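Local structure of hypothetical exported protein (Streptococcus pyogenes, 3PSQ) at residues H95-A98 with G99-F103; F103-L106 with P107-R110. The protein is a class B sortase involved in pilus assembly, probably a cysteine transpeptidase that joins pilin subunits through a thioester intermediate. All coordinates share one frame; numbering follows the deposited sequence.

Interaction 1: residues H95-A98 with G99-F103. With ZN (zinc ion), chain L; ZN (zinc ion), chain R; ACY (acetic acid), chain H.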
loop_
_atom_site.group_PDB
_atom_site.type_symbol
_atom_site.label_atom_id
_atom_site.label_comp_id
_atom_site.label_asym_id
_atom_site.label_seq_id
_atom_site.Cartn_x
_atom_site.Cartn_y
_atom_site.Cartn_z
ATOM N N HIS A 95 3.909 -7.981 5.751
ATOM C CA HIS A 95 4.219 -8.442 7.092
ATOM C C HIS A 95 5.674 -8.124 7.454
ATOM O O HIS A 95 6.440 -7.581 6.647
ATOM C CB HIS A 95 3.932 -9.951 7.221
ATOM C CG HIS A 95 2.471 -10.262 7.314
ATOM N ND1 HIS A 95 1.775 -10.195 8.504
ATOM C CD2 HIS A 95 1.572 -10.625 6.368
ATOM C CE1 HIS A 95 0.510 -10.503 8.286
ATOM N NE2 HIS A 95 0.358 -10.745 6.999
ATOM N N HIS A 96 6.052 -8.444 8.683
ATOM C CA HIS A 96 7.341 -8.002 9.201
ATOM C C HIS A 96 8.533 -8.273 8.290
ATOM O O HIS A 96 9.317 -7.354 8.012
ATOM C CB HIS A 96 7.575 -8.605 10.604
ATOM C CG HIS A 96 8.994 -8.517 11.089
ATOM N ND1 HIS A 96 9.508 -7.383 11.681
ATOM C CD2 HIS A 96 9.985 -9.441 11.127
ATOM C CE1 HIS A 96 10.763 -7.604 12.051
ATOM N NE2 HIS A 96 11.077 -8.845 11.722
ATOM N N MET A 97 8.717 -9.512 7.839
ATOM C CA MET A 97 9.873 -9.804 6.994
ATOM C C MET A 97 9.833 -9.087 5.634
ATOM O O MET A 97 10.796 -8.377 5.296
ATOM C CB MET A 97 10.125 -11.318 6.806
ATOM C CG MET A 97 10.581 -12.061 8.081
ATOM S SD MET A 97 12.187 -11.490 8.760
ATOM C CE MET A 97 13.063 -11.037 7.229
ATOM N N ALA A 98 8.757 -9.300 4.856
ATOM C CA ALA A 98 8.588 -8.634 3.582
ATOM C C ALA A 98 8.639 -7.106 3.694
ATOM O O ALA A 98 9.068 -6.428 2.768
ATOM C CB ALA A 98 7.310 -9.058 2.896
ATOM N N GLY A 99 8.200 -6.567 4.822
ATOM C CA GLY A 99 8.214 -5.139 5.004
ATOM C C GLY A 99 9.645 -4.648 5.138
ATOM O O GLY A 99 10.038 -3.673 4.472
ATOM N N ASN A 100 10.417 -5.296 6.025
ATOM C CA ASN A 100 11.838 -5.023 6.147
ATOM C C ASN A 100 12.587 -5.250 4.830
ATOM O O ASN A 100 13.433 -4.462 4.478
ATOM C CB ASN A 100 12.478 -5.864 7.268
ATOM C CG ASN A 100 12.375 -5.192 8.643
ATOM O OD1 ASN A 100 13.246 -4.427 9.028
ATOM N ND2 ASN A 100 11.304 -5.486 9.382
ATOM N N VAL A 101 12.259 -6.302 4.093
ATOM C CA VAL A 101 12.953 -6.569 2.831
ATOM C C VAL A 101 12.557 -5.618 1.664
ATOM O O VAL A 101 13.432 -5.143 0.921
ATOM C CB VAL A 101 12.818 -8.044 2.416
ATOM C CG1 VAL A 101 13.510 -8.306 1.062
ATOM C CG2 VAL A 101 13.420 -8.978 3.541
ATOM N N MET A 102 11.252 -5.313 1.533
ATOM C CA MET A 102 10.759 -4.615 0.354
ATOM C C MET A 102 10.301 -3.171 0.576
ATOM O O MET A 102 10.444 -2.333 -0.321
ATOM C CB MET A 102 9.677 -5.442 -0.343
ATOM C CG MET A 102 10.154 -6.835 -0.717
ATOM S SD MET A 102 8.815 -7.972 -1.159
ATOM C CE MET A 102 8.321 -7.279 -2.739
ATOM N N PHE A 103 9.783 -2.890 1.765
ATOM C CA PHE A 103 9.247 -1.584 2.131
ATOM C C PHE A 103 10.137 -0.889 3.152
ATOM O O PHE A 103 9.641 -0.115 3.958
ATOM C CB PHE A 103 7.827 -1.731 2.749
ATOM C CG PHE A 103 6.663 -1.812 1.723
ATOM C CD1 PHE A 103 6.855 -1.598 0.380
ATOM C CD2 PHE A 103 5.344 -2.041 2.164
ATOM C CE1 PHE A 103 5.747 -1.636 -0.552
ATOM C CE2 PHE A 103 4.251 -2.117 1.259
ATOM C CZ PHE A 103 4.461 -1.897 -0.099
HETATM ZN ZN ZN L . 8.431 -5.683 12.070
HETATM ZN ZN ZN R . 2.374 -10.206 10.350
HETATM C C ACY H . 3.079 -7.569 10.563
HETATM O O ACY H . 1.845 -7.360 10.318
HETATM O OXT ACY H . 3.567 -8.721 10.636
HETATM C CH3 ACY H . 4.018 -6.393 10.698
HETATM O O HOH W 1 6.883 -6.443 13.549
#
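At the active-site end of helix 96-102, the first turn fastens His95 and His96 to Gly99 and Asn100. His95 holds the N-cap position, and its O takes the N-H of Gly99 at 2.7 Å. His96 O is gripped twice by one residue: Asn100 N comes from one face of the carbonyl plane, while Asn100 ND2 arrives at 3.1 Å from the opposite face, 35° out of that plane and with the oxygen lying flat in its own amide plane. The same ND2 also bonds to Asp192 OD2, so it has two acceptors. The amide lies obliquely beside the His96 imidazole, the planes 63° apart and His96 CE1 3.4 Å from Asn100 ND2.

In the sortase fold this short helix follows strand 89-93. His95, the predicted proton donor/acceptor, sets its ring against Phe76 and Tyr93, whereas the His96 side chain is the one about 4 Å from that of the predicted nucleophile Cys190. His96 turns its ring away from its own backbone N (chi1 165°), which lets ND1 bind a zinc ion at 2.0 Å; Cys190 and Asp192 complete the protein ligands. His95 ND1 meets a second zinc ion at 1.9 Å, and an acetate, probably from the crystallisation liquor, shares that metal while accepting a bond from His96 N. Asn57 O receives His95 NE2. Further along, Met97 CE lies 4.2 Å from Val101 CG2.

Interaction 2: residues F103-L106 with P107-R110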
loop_
_atom_site.group_PDB
_atom_site.type_symbol
_atom_site.label_atom_id
_atom_site.label_comp_id
_atom_site.label_asym_id
_atom_site.label_seq_id
_atom_site.Cartn_x
_atom_site.Cartn_y
_atom_site.Cartn_z
ATOM N N PHE A 103 9.783 -2.890 1.765
ATOM C CA PHE A 103 9.247 -1.584 2.131
ATOM C C PHE A 103 10.137 -0.889 3.152
ATOM O O PHE A 103 9.641 -0.115 3.958
ATOM C CB PHE A 103 7.827 -1.731 2.749
ATOM C CG PHE A 103 6.663 -1.812 1.723
ATOM C CD1 PHE A 103 6.855 -1.598 0.380
ATOM C CD2 PHE A 103 5.344 -2.041 2.164
ATOM C CE1 PHE A 103 5.747 -1.636 -0.552
ATOM C CE2 PHE A 103 4.251 -2.117 1.259
ATOM C CZ PHE A 103 4.461 -1.897 -0.099
ATOM N N GLY A 104 11.435 -1.198 3.175
ATOM C CA GLY A 104 12.323 -0.563 4.146
ATOM C C GLY A 104 12.448 0.946 3.942
ATOM O O GLY A 104 12.844 1.658 4.855
ATOM N N GLU A 105 12.161 1.447 2.735
ATOM C CA GLU A 105 12.264 2.901 2.497
ATOM C C GLU A 105 11.040 3.730 2.887
ATOM O O GLU A 105 11.120 4.969 2.919
ATOM C CB GLU A 105 12.566 3.171 1.033
ATOM C CG GLU A 105 13.932 2.646 0.584
ATOM C CD GLU A 105 13.991 2.443 -0.906
ATOM O OE1 GLU A 105 13.306 1.561 -1.422
ATOM O OE2 GLU A 105 14.725 3.163 -1.594
ATOM N N LEU A 106 9.907 3.089 3.199
ATOM C CA LEU A 106 8.679 3.862 3.508
ATOM C C LEU A 106 8.913 4.963 4.568
ATOM O O LEU A 106 8.363 6.054 4.441
ATOM C CB LEU A 106 7.485 2.966 3.872
ATOM C CG LEU A 106 6.810 2.166 2.751
ATOM C CD1 LEU A 106 5.530 1.478 3.232
ATOM C CD2 LEU A 106 6.537 3.036 1.517
ATOM N N PRO A 107 9.717 4.678 5.607
ATOM C CA PRO A 107 9.912 5.701 6.626
ATOM C C PRO A 107 10.629 6.980 6.122
ATOM O O PRO A 107 10.717 7.956 6.864
ATOM C CB PRO A 107 10.767 4.997 7.698
ATOM C CG PRO A 107 10.544 3.580 7.482
ATOM C CD PRO A 107 10.280 3.381 6.013
ATOM N N ASN A 108 11.158 6.961 4.906
ATOM C CA ASN A 108 11.708 8.206 4.342
ATOM C C ASN A 108 10.614 9.258 4.210
ATOM O O ASN A 108 10.892 10.444 4.224
ATOM C CB ASN A 108 12.370 7.968 2.976
ATOM C CG ASN A 108 13.633 7.113 3.091
ATOM O OD1 ASN A 108 14.222 7.024 4.162
ATOM N ND2 ASN A 108 14.031 6.471 1.999
ATOM N N PHE A 109 9.366 8.813 4.086
ATOM C CA PHE A 109 8.245 9.734 3.972
ATOM C C PHE A 109 7.939 10.507 5.247
ATOM O O PHE A 109 7.105 11.407 5.240
ATOM C CB PHE A 109 7.012 9.007 3.461
ATOM C CG PHE A 109 7.090 8.662 2.009
ATOM C CD1 PHE A 109 6.851 9.627 1.040
ATOM C CD2 PHE A 109 7.418 7.387 1.603
ATOM C CE1 PHE A 109 6.928 9.311 -0.331
ATOM C CE2 PHE A 109 7.486 7.074 0.269
ATOM C CZ PHE A 109 7.232 8.037 -0.712
ATOM N N ARG A 110 8.612 10.144 6.338
ATOM C CA ARG A 110 8.542 10.887 7.592
ATOM C C ARG A 110 9.339 12.185 7.481
ATOM O O ARG A 110 9.099 13.128 8.242
ATOM C CB ARG A 110 9.093 10.056 8.759
ATOM C CG ARG A 110 8.337 8.730 9.032
ATOM C CD ARG A 110 9.050 7.825 10.076
ATOM N NE ARG A 110 8.876 8.418 11.388
ATOM C CZ ARG A 110 7.901 8.093 12.235
ATOM N NH1 ARG A 110 7.039 7.124 11.938
ATOM N NH2 ARG A 110 7.792 8.728 13.393
#
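Leu106 and Phe109 lean the same way off a 3-10 turn, with Leu106 CD2 4.3 Å from Phe109 CE2. The phenyl ring presents its edge to the backbone of Leu106: CD2 of Phe109 lies 3.3 Å from Leu106 O, which sits close to the ring plane. Phe109 chi1 of -73° sets CG beside its own backbone N, and that N donates to the same Leu106 O at 3.0 Å, so one carbonyl meets both the amide and the ring edge. Val201 of strand 197-205 touches both side chains, and Phe114 packs edge-to-face with Phe109.

Elsewhere on the turn, Glu105 and Asn108 cross at a slant, carboxylate and amide planes 83° apart. Their contact is through the aliphatic base of the glutamate, Glu105 CB standing 3.7 Å from Asn108 ND2; the carboxylate runs on to His46 N. On another side of the turn, Pro107 sets its ring against the preceding backbone, with CD 3.3 Å from Gly104 O.

A type I turn from Phe103 to Leu106 leads into this 3-10 segment, where Asn108 N donates to Glu105 O at 2.8 Å. Pro107 has no N-H to donate, so the backbone bonding to the 103-106 segment falls to Asn108 and Phe109, two successive i to i+3 bonds that wind the chain tightly.

In the fold
Phe103 belongs to both interactions: helix 96-102 ends just before it, and the type I turn that leads into the 3-10 segment begins on it. The two centres lie about 11 Å apart, each about 12 Å from the centre of the chain. Interaction 1 is at the active site itself, with the side chain of His96 about 4 Å from that of the predicted nucleophile Cys190. Interaction 2 stands further back, the Phe103 side chain being about 8 Å from that of Cys190. Phe103 packs on Thr189 in strand 184-190, next to the cysteine, while Arg110 of interaction 2 forms a salt bridge with Glu191, just beyond it.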